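Local coordinates for protein Rho-class glutathione S-transferase (Laternula elliptica, PDB 3QAV) that binds glutathione and probably transfers it to electrophilic compounds, at residues K26-S35 with I50-F59; T125-M133 with F188-V196. All blocks are in the same frame, centred on the assembly; numbering follows the deposited sequence.

Contact 1: K26-S35 with I50-F59; sequences KPFVYWGSGS and IDYDEKIISF
The beta-alpha-beta unit of the thioredoxin-like N-terminal domain brings strands 28-31 and 53-56 side by side, parallel, with helix 36-47 as the crossover between them. Here K26-S35 meets I50-F59. The bridged pairs run from F28 with D53 to W31 with I56. Five backbone hydrogen bonds alternate along the pair, from D53 N to P27 O at one end to I57 N to W31 O (2.9 Å) at the other.

W31 lies on the same face of the sheet as V29, E54 and I56. With CG between the backbone N and the carbonyl carbon (chi1 63°), the indole swings toward the neighbouring strand and NE1 donates to E54 OE1 at 2.8 Å. The acceptor lies near the indole plane, but the nitrogen stands above the carboxylate plane. I56 CG1 packs against the indole, 3.5 Å from W31 CZ2. C38 and L42 of helix 36-47 also pack on this ring.

F28, Y30, D53 and K55 share the other face. K55 CB meets the edge of the F28 ring, 3.6 Å from CZ. F28 CE1 stands over the centre of the Y30 ring. At the start of the pair, the extended K26 chain brings NZ to D53 OD1 in a salt bridge whose hydrogen bond is weak; the bridge to D51 is long. A water links K26 O to D53 OD2, donating to both.

Beyond the strands, a type II turn runs from G32 to S35, a glutathione-binding residue whose OG caps C38 N at the helix start. The F59 ring packs here, its CE2 3.5 Å from G32 CA, which leaves no room for a side chain on that glycine.

Contact 2: T125-M133 with F188-V196; sequences TSNISTNVM and FFPMVALIV
M191 reaches from helix 183-197 to the first turn of T125-M133. Its SD lies 3.8 Å from T125 CB. Its methyl CE is modelled beside I128 CB, but also too close to S129, so the exact place of this methyl is doubtful.

I128 has a second partner on the same helix. Its CD1 meets the edge of the F188 ring, near the ring plane, at 3.5 Å from CE1. T125 CG2 comes to the same ring edge. An alanine in place of I128 would keep CB but is likely to open a gap at the F188 edge and leave I195 CD1 without its I128 neighbour.

These side chains belong to the all-helical C-terminal domain of the glutathione S-transferase fold. The two short helical segments run roughly parallel, 26° apart, with their axes 10.2 Å from each other at closest. Apolar side chains fill the space between them, and the contact is largely buried.

Farther along, I195 CD1 touches both I128 CG2 and V132 CG1, each at 4.2 Å. M133 bends at chi2 and chi3, and its CE presses tightly on L194 CD2 at 3.4 Å.

V192 CG2, one turn on from F188, lies over the rim of one face of that ring. Outside the two segments, W165 of helix 148-172 stacks on the F188 ring. W165 also packs on T125 and I128, while L162 backs V132. T125 OG1 is hydrogen-bonded to M122 O.

Contact 1 lies in the N-terminal domain and contact 2 in the C-terminal domain, with centres 21 Å apart. They touch where L194 CD1 packs 4.3 Å from G34 O. This is beside S35, which binds glutathione; no glutathione is bound to this chain. The S35 side chain is about 7 Å from that of S91, another glutathione-binding residue, and the side chains of F59 and V78, a third such residue, are about 4 Å apart. Contact 2 stands farther back: the side chains of L194 and S35 are about 8 Å apart, and those of T125 and S91 about 9 Å. Helix 36-47, the crossover of contact 1, also packs on P190 and A193 of contact 2.

Contact 1: K26-S35 with I50-F59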
ATOM      1  N   LYS A  26      -4.833  10.891 -24.905  1.00 53.53           N
ATOM      2  CA  LYS A  26      -4.590   9.459 -25.017  1.00 49.42           C
ATOM      3  C   LYS A  26      -3.539   9.039 -23.995  1.00 46.01           C
ATOM      4  O   LYS A  26      -2.377   9.443 -24.079  1.00 44.01           O
ATOM      5  CB  LYS A  26      -4.113   9.124 -26.430  1.00 50.15           C
ATOM      6  CG  LYS A  26      -4.074   7.639 -26.760  1.00 50.98           C
ATOM      7  CD  LYS A  26      -3.667   7.438 -28.211  1.00 52.41           C
ATOM      8  CE  LYS A  26      -3.717   5.978 -28.636  1.00 53.33           C
ATOM      9  NZ  LYS A  26      -3.332   5.822 -30.072  1.00 52.47           N
ATOM     10  N   PRO A  27      -3.937   8.225 -23.011  1.00 42.54           N
ATOM     11  CA  PRO A  27      -3.003   7.767 -21.980  1.00 39.61           C
ATOM     12  C   PRO A  27      -1.748   7.158 -22.588  1.00 37.27           C
ATOM     13  O   PRO A  27      -1.795   6.568 -23.666  1.00 36.78           O
ATOM     14  CB  PRO A  27      -3.819   6.734 -21.210  1.00 39.77           C
ATOM     15  CG  PRO A  27      -5.207   7.260 -21.323  1.00 41.74           C
ATOM     16  CD  PRO A  27      -5.286   7.682 -22.775  1.00 42.19           C
ATOM     17  N   PHE A  28      -0.629   7.324 -21.895  1.00 35.11           N
ATOM     18  CA  PHE A  28       0.642   6.765 -22.331  1.00 34.03           C
ATOM     19  C   PHE A  28       1.262   6.126 -21.100  1.00 32.56           C
ATOM     20  O   PHE A  28       1.357   6.761 -20.047  1.00 30.49           O
ATOM     21  CB  PHE A  28       1.567   7.854 -22.875  1.00 35.55           C
ATOM     22  CG  PHE A  28       2.834   7.318 -23.480  1.00 36.03           C
ATOM     23  CD1 PHE A  28       3.842   6.799 -22.672  1.00 35.57           C
ATOM     24  CD2 PHE A  28       3.005   7.297 -24.864  1.00 37.20           C
ATOM     25  CE1 PHE A  28       5.008   6.260 -23.234  1.00 37.71           C
ATOM     26  CE2 PHE A  28       4.165   6.761 -25.438  1.00 38.11           C
ATOM     27  CZ  PHE A  28       5.168   6.241 -24.619  1.00 35.70           C
ATOM     28  N   VAL A  29       1.685   4.873 -21.223  1.00 31.06           N
ATOM     29  CA  VAL A  29       2.262   4.188 -20.079  1.00 31.23           C
ATOM     30  C   VAL A  29       3.621   3.541 -20.313  1.00 30.16           C
ATOM     31  O   VAL A  29       3.796   2.747 -21.243  1.00 30.88           O
ATOM     32  CB  VAL A  29       1.285   3.117 -19.551  1.00 33.49           C
ATOM     33  CG1 VAL A  29       0.801   2.253 -20.693  1.00 37.15           C
ATOM     34  CG2 VAL A  29       1.962   2.262 -18.497  1.00 34.95           C
ATOM     35  N   TYR A  30       4.585   3.913 -19.469  1.00 28.10           N
ATOM     36  CA  TYR A  30       5.925   3.341 -19.515  1.00 27.74           C
ATOM     37  C   TYR A  30       5.847   2.193 -18.521  1.00 28.45           C
ATOM     38  O   TYR A  30       5.437   2.395 -17.375  1.00 27.11           O
ATOM     39  CB  TYR A  30       6.985   4.331 -19.017  1.00 29.13           C
ATOM     40  CG  TYR A  30       7.178   5.570 -19.862  1.00 31.55           C
ATOM     41  CD1 TYR A  30       6.332   6.669 -19.724  1.00 30.42           C
ATOM     42  CD2 TYR A  30       8.224   5.650 -20.788  1.00 31.50           C
ATOM     43  CE1 TYR A  30       6.523   7.824 -20.486  1.00 34.04           C
ATOM     44  CE2 TYR A  30       8.424   6.800 -21.555  1.00 35.91           C
ATOM     45  CZ  TYR A  30       7.570   7.882 -21.397  1.00 35.09           C
ATOM     46  OH  TYR A  30       7.767   9.025 -22.132  1.00 39.62           O
ATOM     47  N   TRP A  31       6.238   0.996 -18.944  1.00 26.40           N
ATOM     48  CA  TRP A  31       6.171  -0.156 -18.059  1.00 25.45           C
ATOM     49  C   TRP A  31       7.163  -1.242 -18.442  1.00 27.58           C
ATOM     50  O   TRP A  31       7.718  -1.234 -19.540  1.00 27.99           O
ATOM     51  CB  TRP A  31       4.761  -0.745 -18.071  1.00 25.22           C
ATOM     52  CG  TRP A  31       4.346  -1.256 -19.413  1.00 24.65           C
ATOM     53  CD1 TRP A  31       3.831  -0.526 -20.446  1.00 26.46           C
ATOM     54  CD2 TRP A  31       4.379  -2.615 -19.858  1.00 24.08           C
ATOM     55  NE1 TRP A  31       3.533  -1.350 -21.507  1.00 26.89           N
ATOM     56  CE2 TRP A  31       3.860  -2.637 -21.173  1.00 25.93           C
ATOM     57  CE3 TRP A  31       4.795  -3.818 -19.276  1.00 25.89           C
ATOM     58  CZ2 TRP A  31       3.743  -3.818 -21.915  1.00 26.30           C
ATOM     59  CZ3 TRP A  31       4.682  -4.995 -20.014  1.00 24.13           C
ATOM     60  CH2 TRP A  31       4.160  -4.985 -21.317  1.00 24.54           C
ATOM     61  N   GLY A  32       7.355  -2.191 -17.535  1.00 26.27           N
ATOM     62  CA  GLY A  32       8.288  -3.275 -17.781  1.00 26.00           C
ATOM     63  C   GLY A  32       7.698  -4.649 -17.531  1.00 27.63           C
ATOM     64  O   GLY A  32       6.691  -4.795 -16.831  1.00 26.32           O
ATOM     65  N   SER A  33       8.343  -5.662 -18.102  1.00 28.30           N
ATOM     66  CA  SER A  33       7.890  -7.041 -17.981  1.00 30.21           C
ATOM     67  C   SER A  33       8.107  -7.646 -16.598  1.00 31.66           C
ATOM     68  O   SER A  33       9.170  -7.476 -15.995  1.00 30.42           O
ATOM     69  CB  SER A  33       8.589  -7.908 -19.037  1.00 28.52           C
ATOM     70  OG  SER A  33       8.098  -9.237 -19.023  1.00 30.03           O
ATOM     71  N   GLY A  34       7.080  -8.345 -16.107  1.00 33.55           N
ATOM     72  CA  GLY A  34       7.149  -9.012 -14.814  1.00 34.36           C
ATOM     73  C   GLY A  34       6.707  -8.221 -13.591  1.00 34.92           C
ATOM     74  O   GLY A  34       6.484  -8.799 -12.525  1.00 35.51           O
ATOM     75  N   SER A  35       6.577  -6.906 -13.754  1.00 34.43           N
ATOM     76  CA  SER A  35       6.187  -5.982 -12.689  1.00 30.62           C
ATOM     77  C   SER A  35       4.691  -5.949 -12.356  1.00 30.20           C
ATOM     78  O   SER A  35       3.885  -5.450 -13.142  1.00 27.98           O
ATOM     79  CB  SER A  35       6.663  -4.573 -13.078  1.00 30.91           C
ATOM     80  OG  SER A  35       5.973  -3.550 -12.378  1.00 32.15           O
ATOM     81  N   ILE A  50      -9.835   1.137 -22.713  1.00 39.14           N
ATOM     82  CA  ILE A  50      -9.258   2.441 -23.043  1.00 39.41           C
ATOM     83  C   ILE A  50      -8.073   2.298 -23.997  1.00 39.82           C
ATOM     84  O   ILE A  50      -7.161   1.508 -23.754  1.00 41.17           O
ATOM     85  CB  ILE A  50      -8.785   3.180 -21.766  1.00 39.28           C
ATOM     86  CG1 ILE A  50      -9.981   3.433 -20.846  1.00 38.41           C
ATOM     87  CG2 ILE A  50      -8.100   4.485 -22.136  1.00 36.15           C
ATOM     88  CD1 ILE A  50      -9.601   3.918 -19.470  1.00 43.42           C
ATOM     89  N   ASP A  51      -8.090   3.061 -25.084  1.00 39.27           N
ATOM     90  CA  ASP A  51      -7.001   3.011 -26.050  1.00 40.45           C
ATOM     91  C   ASP A  51      -5.828   3.794 -25.462  1.00 39.09           C
ATOM     92  O   ASP A  51      -6.011   4.912 -24.977  1.00 38.40           O
ATOM     93  CB  ASP A  51      -7.432   3.646 -27.376  1.00 44.70           C
ATOM     94  CG  ASP A  51      -6.520   3.262 -28.534  1.00 48.49           C
ATOM     95  OD1 ASP A  51      -6.459   4.028 -29.522  1.00 51.51           O
ATOM     96  OD2 ASP A  51      -5.875   2.190 -28.465  1.00 50.38           O
ATOM     97  N   TYR A  52      -4.630   3.216 -25.509  1.00 36.00           N
ATOM     98  CA  TYR A  52      -3.452   3.883 -24.958  1.00 34.33           C
ATOM     99  C   TYR A  52      -2.168   3.587 -25.721  1.00 34.44           C
ATOM    100  O   TYR A  52      -2.064   2.573 -26.409  1.00 32.80           O
ATOM    101  CB  TYR A  52      -3.241   3.472 -23.496  1.00 30.52           C
ATOM    102  CG  TYR A  52      -2.950   1.994 -23.311  1.00 28.30           C
ATOM    103  CD1 TYR A  52      -3.981   1.073 -23.162  1.00 26.28           C
ATOM    104  CD2 TYR A  52      -1.640   1.516 -23.313  1.00 26.76           C
ATOM    105  CE1 TYR A  52      -3.719  -0.281 -23.015  1.00 26.46           C
ATOM    106  CE2 TYR A  52      -1.367   0.160 -23.173  1.00 27.97           C
ATOM    107  CZ  TYR A  52      -2.410  -0.733 -23.023  1.00 27.25           C
ATOM    108  OH  TYR A  52      -2.148  -2.078 -22.870  1.00 29.25           O
ATOM    109  N   ASP A  53      -1.198   4.491 -25.592  1.00 34.11           N
ATOM    110  CA  ASP A  53       0.110   4.328 -26.206  1.00 33.96           C
ATOM    111  C   ASP A  53       0.970   3.738 -25.101  1.00 34.30           C
ATOM    112  O   ASP A  53       0.613   3.822 -23.925  1.00 34.72           O
ATOM    113  CB  ASP A  53       0.700   5.674 -26.630  1.00 36.02           C
ATOM    114  CG  ASP A  53      -0.085   6.332 -27.744  1.00 39.49           C
ATOM    115  OD1 ASP A  53      -0.428   5.635 -28.724  1.00 42.56           O
ATOM    116  OD2 ASP A  53      -0.349   7.548 -27.645  1.00 38.51           O
ATOM    117  N   GLU A  54       2.110   3.165 -25.463  1.00 33.80           N
ATOM    118  CA  GLU A  54       2.968   2.553 -24.462  1.00 32.96           C
ATOM    119  C   GLU A  54       4.424   2.478 -24.886  1.00 33.52           C
ATOM    120  O   GLU A  54       4.740   2.473 -26.073  1.00 36.22           O
ATOM    121  CB  GLU A  54       2.494   1.131 -24.182  1.00 32.16           C
ATOM    122  CG  GLU A  54       3.010   0.137 -25.214  1.00 29.04           C
ATOM    123  CD  GLU A  54       2.413  -1.244 -25.058  1.00 29.90           C
ATOM    124  OE1 GLU A  54       2.048  -1.615 -23.925  1.00 30.09           O
ATOM    125  OE2 GLU A  54       2.319  -1.965 -26.073  1.00 31.08           O
ATOM    126  N   LYS A  55       5.302   2.403 -23.894  1.00 33.78           N
ATOM    127  CA  LYS A  55       6.731   2.265 -24.117  1.00 33.61           C
ATOM    128  C   LYS A  55       7.195   1.151 -23.190  1.00 33.54           C
ATOM    129  O   LYS A  55       7.246   1.329 -21.973  1.00 34.53           O
ATOM    130  CB  LYS A  55       7.469   3.563 -23.790  1.00 35.84           C
ATOM    131  CG  LYS A  55       8.979   3.493 -23.992  1.00 38.79           C
ATOM    132  CD  LYS A  55       9.331   3.064 -25.403  1.00 44.36           C
ATOM    133  CE  LYS A  55      10.837   3.080 -25.643  1.00 48.45           C
ATOM    134  NZ  LYS A  55      11.402   4.463 -25.656  1.00 50.42           N
ATOM    135  N   ILE A  56       7.496  -0.007 -23.768  1.00 32.52           N
ATOM    136  CA  ILE A  56       7.962  -1.149 -22.997  1.00 33.04           C
ATOM    137  C   ILE A  56       9.451  -0.957 -22.734  1.00 33.64           C
ATOM    138  O   ILE A  56      10.261  -1.057 -23.654  1.00 34.38           O
ATOM    139  CB  ILE A  56       7.753  -2.468 -23.773  1.00 32.28           C
ATOM    140  CG1 ILE A  56       6.262  -2.652 -24.094  1.00 33.52           C
ATOM    141  CG2 ILE A  56       8.269  -3.635 -22.951  1.00 30.81           C
ATOM    142  CD1 ILE A  56       5.913  -3.981 -24.754  1.00 33.35           C
ATOM    143  N   ILE A  57       9.811  -0.676 -21.484  1.00 33.13           N
ATOM    144  CA  ILE A  57      11.216  -0.453 -21.142  1.00 33.30           C
ATOM    145  C   ILE A  57      11.942  -1.738 -20.795  1.00 32.70           C
ATOM    146  O   ILE A  57      11.322  -2.782 -20.632  1.00 32.97           O
ATOM    147  CB  ILE A  57      11.360   0.569 -19.972  1.00 33.38           C
ATOM    148  CG1 ILE A  57      10.734   0.031 -18.677  1.00 34.17           C
ATOM    149  CG2 ILE A  57      10.668   1.869 -20.354  1.00 32.68           C
ATOM    150  CD1 ILE A  57      11.607  -0.947 -17.892  1.00 30.94           C
ATOM    151  N   SER A  58      13.263  -1.659 -20.699  1.00 34.84           N
ATOM    152  CA  SER A  58      14.073  -2.827 -20.365  1.00 36.43           C
ATOM    153  C   SER A  58      14.686  -2.705 -18.985  1.00 37.65           C
ATOM    154  O   SER A  58      15.554  -1.863 -18.758  1.00 39.04           O
ATOM    155  CB  SER A  58      15.199  -3.018 -21.381  1.00 36.26           C
ATOM    156  OG  SER A  58      16.110  -4.010 -20.927  1.00 36.12           O
ATOM    157  N   PHE A  59      14.239  -3.550 -18.064  1.00 37.41           N
ATOM    158  CA  PHE A  59      14.781  -3.521 -16.716  1.00 38.75           C
ATOM    159  C   PHE A  59      16.262  -3.872 -16.749  1.00 39.49           C
ATOM    160  O   PHE A  59      17.083  -3.146 -16.202  1.00 40.91           O
ATOM    161  CB  PHE A  59      14.036  -4.505 -15.808  1.00 35.96           C
ATOM    162  CG  PHE A  59      12.730  -3.980 -15.283  1.00 35.09           C
ATOM    163  CD1 PHE A  59      12.697  -2.852 -14.469  1.00 35.89           C
ATOM    164  CD2 PHE A  59      11.534  -4.634 -15.568  1.00 36.04           C
ATOM    165  CE1 PHE A  59      11.493  -2.383 -13.944  1.00 33.89           C
ATOM    166  CE2 PHE A  59      10.321  -4.174 -15.046  1.00 34.48           C
ATOM    167  CZ  PHE A  59      10.304  -3.046 -14.233  1.00 34.61           C
TER
HETATM  168  O   HOH W   1      -0.399   9.176 -25.679  1.00 54.81           O

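Contact 2: T125-M133 with F188-V196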
ATOM      1  N   THR A 125      -4.097  -7.091  -0.443  1.00 30.21           N
ATOM      2  CA  THR A 125      -3.177  -7.849  -1.293  1.00 31.07           C
ATOM      3  C   THR A 125      -1.708  -7.550  -1.007  1.00 30.90           C
ATOM      4  O   THR A 125      -0.831  -8.328  -1.391  1.00 27.34           O
ATOM      5  CB  THR A 125      -3.411  -7.590  -2.805  1.00 30.66           C
ATOM      6  OG1 THR A 125      -3.071  -6.235  -3.125  1.00 30.84           O
ATOM      7  CG2 THR A 125      -4.848  -7.856  -3.175  1.00 31.25           C
ATOM      8  N   SER A 126      -1.439  -6.428  -0.340  1.00 30.22           N
ATOM      9  CA  SER A 126      -0.062  -6.059  -0.030  1.00 31.17           C
ATOM     10  C   SER A 126       0.584  -7.080   0.907  1.00 31.26           C
ATOM     11  O   SER A 126       1.799  -7.247   0.896  1.00 32.09           O
ATOM     12  CB  SER A 126       0.004  -4.669   0.607  1.00 32.55           C
ATOM     13  OG  SER A 126      -0.283  -4.728   1.991  1.00 35.93           O
ATOM     14  N   ASN A 127      -0.231  -7.748   1.719  1.00 30.03           N
ATOM     15  CA  ASN A 127       0.259  -8.772   2.647  1.00 31.27           C
ATOM     16  C   ASN A 127       0.854  -9.965   1.912  1.00 31.26           C
ATOM     17  O   ASN A 127       1.634 -10.723   2.480  1.00 32.70           O
ATOM     18  CB  ASN A 127      -0.872  -9.293   3.532  1.00 30.79           C
ATOM     19  CG  ASN A 127      -1.286  -8.307   4.587  1.00 33.58           C
ATOM     20  OD1 ASN A 127      -0.462  -7.853   5.380  1.00 32.61           O
ATOM     21  ND2 ASN A 127      -2.573  -7.973   4.614  1.00 33.86           N
ATOM     22  N   ILE A 128       0.457 -10.150   0.659  1.00 29.24           N
ATOM     23  CA  ILE A 128       0.962 -11.257  -0.126  1.00 30.58           C
ATOM     24  C   ILE A 128       2.420 -10.995  -0.437  1.00 32.59           C
ATOM     25  O   ILE A 128       3.250 -11.896  -0.339  1.00 33.13           O
ATOM     26  CB  ILE A 128       0.165 -11.424  -1.434  1.00 30.54           C
ATOM     27  CG1 ILE A 128      -1.296 -11.752  -1.101  1.00 28.03           C
ATOM     28  CG2 ILE A 128       0.800 -12.523  -2.303  1.00 30.01           C
ATOM     29  CD1 ILE A 128      -2.212 -11.821  -2.317  1.00 25.69           C
ATOM     30  N   SER A 129       2.731  -9.758  -0.807  1.00 35.09           N
ATOM     31  CA  SER A 129       4.105  -9.380  -1.106  1.00 39.53           C
ATOM     32  C   SER A 129       4.979  -9.651   0.112  1.00 40.24           C
ATOM     33  O   SER A 129       6.007 -10.307   0.021  1.00 42.15           O
ATOM     34  CB  SER A 129       4.197  -7.888  -1.444  1.00 40.83           C
ATOM     35  OG  SER A 129       3.473  -7.570  -2.615  1.00 43.94           O
ATOM     36  N   THR A 130       4.551  -9.142   1.258  1.00 42.80           N
ATOM     37  CA  THR A 130       5.308  -9.299   2.487  1.00 44.55           C
ATOM     38  C   THR A 130       5.392 -10.720   3.033  1.00 45.28           C
ATOM     39  O   THR A 130       6.480 -11.204   3.339  1.00 45.63           O
ATOM     40  CB  THR A 130       4.744  -8.391   3.585  1.00 44.35           C
ATOM     41  OG1 THR A 130       3.392  -8.768   3.865  1.00 48.59           O
ATOM     42  CG2 THR A 130       4.774  -6.940   3.135  1.00 42.41           C
ATOM     43  N   ASN A 131       4.256 -11.398   3.152  1.00 45.52           N
ATOM     44  CA  ASN A 131       4.256 -12.744   3.710  1.00 45.88           C
ATOM     45  C   ASN A 131       4.623 -13.871   2.752  1.00 47.23           C
ATOM     46  O   ASN A 131       5.148 -14.896   3.179  1.00 48.74           O
ATOM     47  CB  ASN A 131       2.906 -13.040   4.364  1.00 44.21           C
ATOM     48  CG  ASN A 131       2.539 -12.013   5.418  1.00 43.76           C
ATOM     49  OD1 ASN A 131       3.404 -11.521   6.142  1.00 43.58           O
ATOM     50  ND2 ASN A 131       1.251 -11.689   5.514  1.00 43.62           N
ATOM     51  N   VAL A 132       4.359 -13.696   1.462  1.00 47.53           N
ATOM     52  CA  VAL A 132       4.689 -14.748   0.511  1.00 48.39           C
ATOM     53  C   VAL A 132       5.990 -14.512  -0.246  1.00 50.11           C
ATOM     54  O   VAL A 132       6.850 -15.389  -0.284  1.00 50.37           O
ATOM     55  CB  VAL A 132       3.569 -14.960  -0.521  1.00 46.61           C
ATOM     56  CG1 VAL A 132       3.941 -16.091  -1.453  1.00 47.39           C
ATOM     57  CG2 VAL A 132       2.268 -15.277   0.179  1.00 46.85           C
ATOM     58  N   MET A 133       6.147 -13.335  -0.843  1.00 53.20           N
ATOM     59  CA  MET A 133       7.357 -13.056  -1.607  1.00 57.13           C
ATOM     60  C   MET A 133       8.631 -13.019  -0.768  1.00 59.52           C
ATOM     61  O   MET A 133       9.733 -13.103  -1.308  1.00 60.15           O
ATOM     62  CB  MET A 133       7.209 -11.749  -2.392  1.00 57.11           C
ATOM     63  CG  MET A 133       6.036 -11.744  -3.368  1.00 58.27           C
ATOM     64  SD  MET A 133       5.802 -13.309  -4.256  1.00 58.31           S
ATOM     65  CE  MET A 133       7.171 -13.253  -5.448  1.00 58.14           C
ATOM     66  N   PHE A 188      -5.038  -8.475  -7.098  1.00 23.55           N
ATOM     67  CA  PHE A 188      -4.765  -9.839  -6.653  1.00 25.02           C
ATOM     68  C   PHE A 188      -4.109 -10.784  -7.648  1.00 25.95           C
ATOM     69  O   PHE A 188      -3.048 -11.332  -7.383  1.00 27.18           O
ATOM     70  CB  PHE A 188      -6.069 -10.467  -6.153  1.00 24.45           C
ATOM     71  CG  PHE A 188      -5.898 -11.833  -5.560  1.00 24.30           C
ATOM     72  CD1 PHE A 188      -5.074 -12.028  -4.456  1.00 23.88           C
ATOM     73  CD2 PHE A 188      -6.575 -12.923  -6.091  1.00 23.17           C
ATOM     74  CE1 PHE A 188      -4.929 -13.291  -3.888  1.00 23.69           C
ATOM     75  CE2 PHE A 188      -6.435 -14.191  -5.529  1.00 20.74           C
ATOM     76  CZ  PHE A 188      -5.613 -14.372  -4.429  1.00 23.09           C
ATOM     77  N   PHE A 189      -4.748 -10.973  -8.795  1.00 26.94           N
ATOM     78  CA  PHE A 189      -4.247 -11.892  -9.804  1.00 25.52           C
ATOM     79  C   PHE A 189      -2.763 -11.793 -10.154  1.00 26.16           C
ATOM     80  O   PHE A 189      -2.058 -12.801 -10.150  1.00 26.14           O
ATOM     81  CB  PHE A 189      -5.068 -11.764 -11.081  1.00 25.80           C
ATOM     82  CG  PHE A 189      -4.561 -12.616 -12.191  1.00 25.38           C
ATOM     83  CD1 PHE A 189      -4.808 -13.985 -12.198  1.00 25.23           C
ATOM     84  CD2 PHE A 189      -3.782 -12.061 -13.204  1.00 24.18           C
ATOM     85  CE1 PHE A 189      -4.282 -14.788 -13.201  1.00 25.06           C
ATOM     86  CE2 PHE A 189      -3.257 -12.851 -14.200  1.00 26.05           C
ATOM     87  CZ  PHE A 189      -3.504 -14.219 -14.201  1.00 25.55           C
ATOM     88  N   PRO A 190      -2.271 -10.591 -10.492  1.00 24.24           N
ATOM     89  CA  PRO A 190      -0.845 -10.498 -10.826  1.00 24.44           C
ATOM     90  C   PRO A 190       0.039 -11.166  -9.776  1.00 24.71           C
ATOM     91  O   PRO A 190       1.054 -11.794 -10.095  1.00 24.38           O
ATOM     92  CB  PRO A 190      -0.614  -8.997 -10.911  1.00 22.80           C
ATOM     93  CG  PRO A 190      -1.918  -8.513 -11.497  1.00 23.03           C
ATOM     94  CD  PRO A 190      -2.945  -9.294 -10.688  1.00 22.30           C
ATOM     95  N   MET A 191      -0.349 -11.025  -8.516  1.00 25.55           N
ATOM     96  CA  MET A 191       0.422 -11.614  -7.438  1.00 28.58           C
ATOM     97  C   MET A 191       0.330 -13.132  -7.484  1.00 27.82           C
ATOM     98  O   MET A 191       1.306 -13.827  -7.209  1.00 25.74           O
ATOM     99  CB  MET A 191      -0.059 -11.066  -6.096  1.00 31.73           C
ATOM    100  CG  MET A 191       0.243  -9.579  -5.955  1.00 36.02           C
ATOM    101  SD  MET A 191      -0.234  -8.916  -4.367  1.00 45.39           S
ATOM    102  CE  MET A 191       1.298  -9.021  -3.491  1.00 42.78           C
ATOM    103  N   VAL A 192      -0.844 -13.648  -7.842  1.00 27.99           N
ATOM    104  CA  VAL A 192      -1.010 -15.096  -7.947  1.00 28.50           C
ATOM    105  C   VAL A 192      -0.242 -15.630  -9.169  1.00 28.20           C
ATOM    106  O   VAL A 192       0.418 -16.667  -9.089  1.00 27.67           O
ATOM    107  CB  VAL A 192      -2.499 -15.490  -8.051  1.00 27.74           C
ATOM    108  CG1 VAL A 192      -2.628 -17.006  -8.221  1.00 29.60           C
ATOM    109  CG2 VAL A 192      -3.239 -15.059  -6.784  1.00 25.94           C
ATOM    110  N   ALA A 193      -0.316 -14.915 -10.291  1.00 29.47           N
ATOM    111  CA  ALA A 193       0.387 -15.323 -11.514  1.00 30.25           C
ATOM    112  C   ALA A 193       1.892 -15.391 -11.249  1.00 30.21           C
ATOM    113  O   ALA A 193       2.592 -16.286 -11.744  1.00 30.60           O
ATOM    114  CB  ALA A 193       0.102 -14.334 -12.639  1.00 31.29           C
ATOM    115  N   LEU A 194       2.382 -14.436 -10.468  1.00 30.59           N
ATOM    116  CA  LEU A 194       3.795 -14.372 -10.109  1.00 31.08           C
ATOM    117  C   LEU A 194       4.141 -15.603  -9.270  1.00 31.15           C
ATOM    118  O   LEU A 194       5.180 -16.225  -9.462  1.00 29.17           O
ATOM    119  CB  LEU A 194       4.067 -13.099  -9.303  1.00 33.68           C
ATOM    120  CG  LEU A 194       5.513 -12.763  -8.932  1.00 36.56           C
ATOM    121  CD1 LEU A 194       6.296 -12.385 -10.178  1.00 36.76           C
ATOM    122  CD2 LEU A 194       5.526 -11.606  -7.948  1.00 38.64           C
ATOM    123  N   ILE A 195       3.256 -15.944  -8.337  1.00 30.98           N
ATOM    124  CA  ILE A 195       3.456 -17.103  -7.470  1.00 33.05           C
ATOM    125  C   ILE A 195       3.580 -18.363  -8.323  1.00 32.71           C
ATOM    126  O   ILE A 195       4.515 -19.144  -8.155  1.00 34.89           O
ATOM    127  CB  ILE A 195       2.273 -17.258  -6.471  1.00 33.31           C
ATOM    128  CG1 ILE A 195       2.325 -16.132  -5.434  1.00 34.82           C
ATOM    129  CG2 ILE A 195       2.325 -18.617  -5.779  1.00 32.82           C
ATOM    130  CD1 ILE A 195       1.110 -16.068  -4.520  1.00 34.07           C
ATOM    131  N   VAL A 196       2.635 -18.556  -9.236  1.00 30.88           N
ATOM    132  CA  VAL A 196       2.662 -19.715 -10.121  1.00 31.28           C
ATOM    133  C   VAL A 196       3.932 -19.671 -10.969  1.00 32.45           C
ATOM    134  O   VAL A 196       4.569 -20.697 -11.196  1.00 33.72           O
ATOM    135  CB  VAL A 196       1.433 -19.733 -11.061  1.00 32.14           C
ATOM    136  CG1 VAL A 196       1.575 -20.849 -12.088  1.00 32.43           C
ATOM    137  CG2 VAL A 196       0.159 -19.926 -10.249  1.00 30.18           C
TER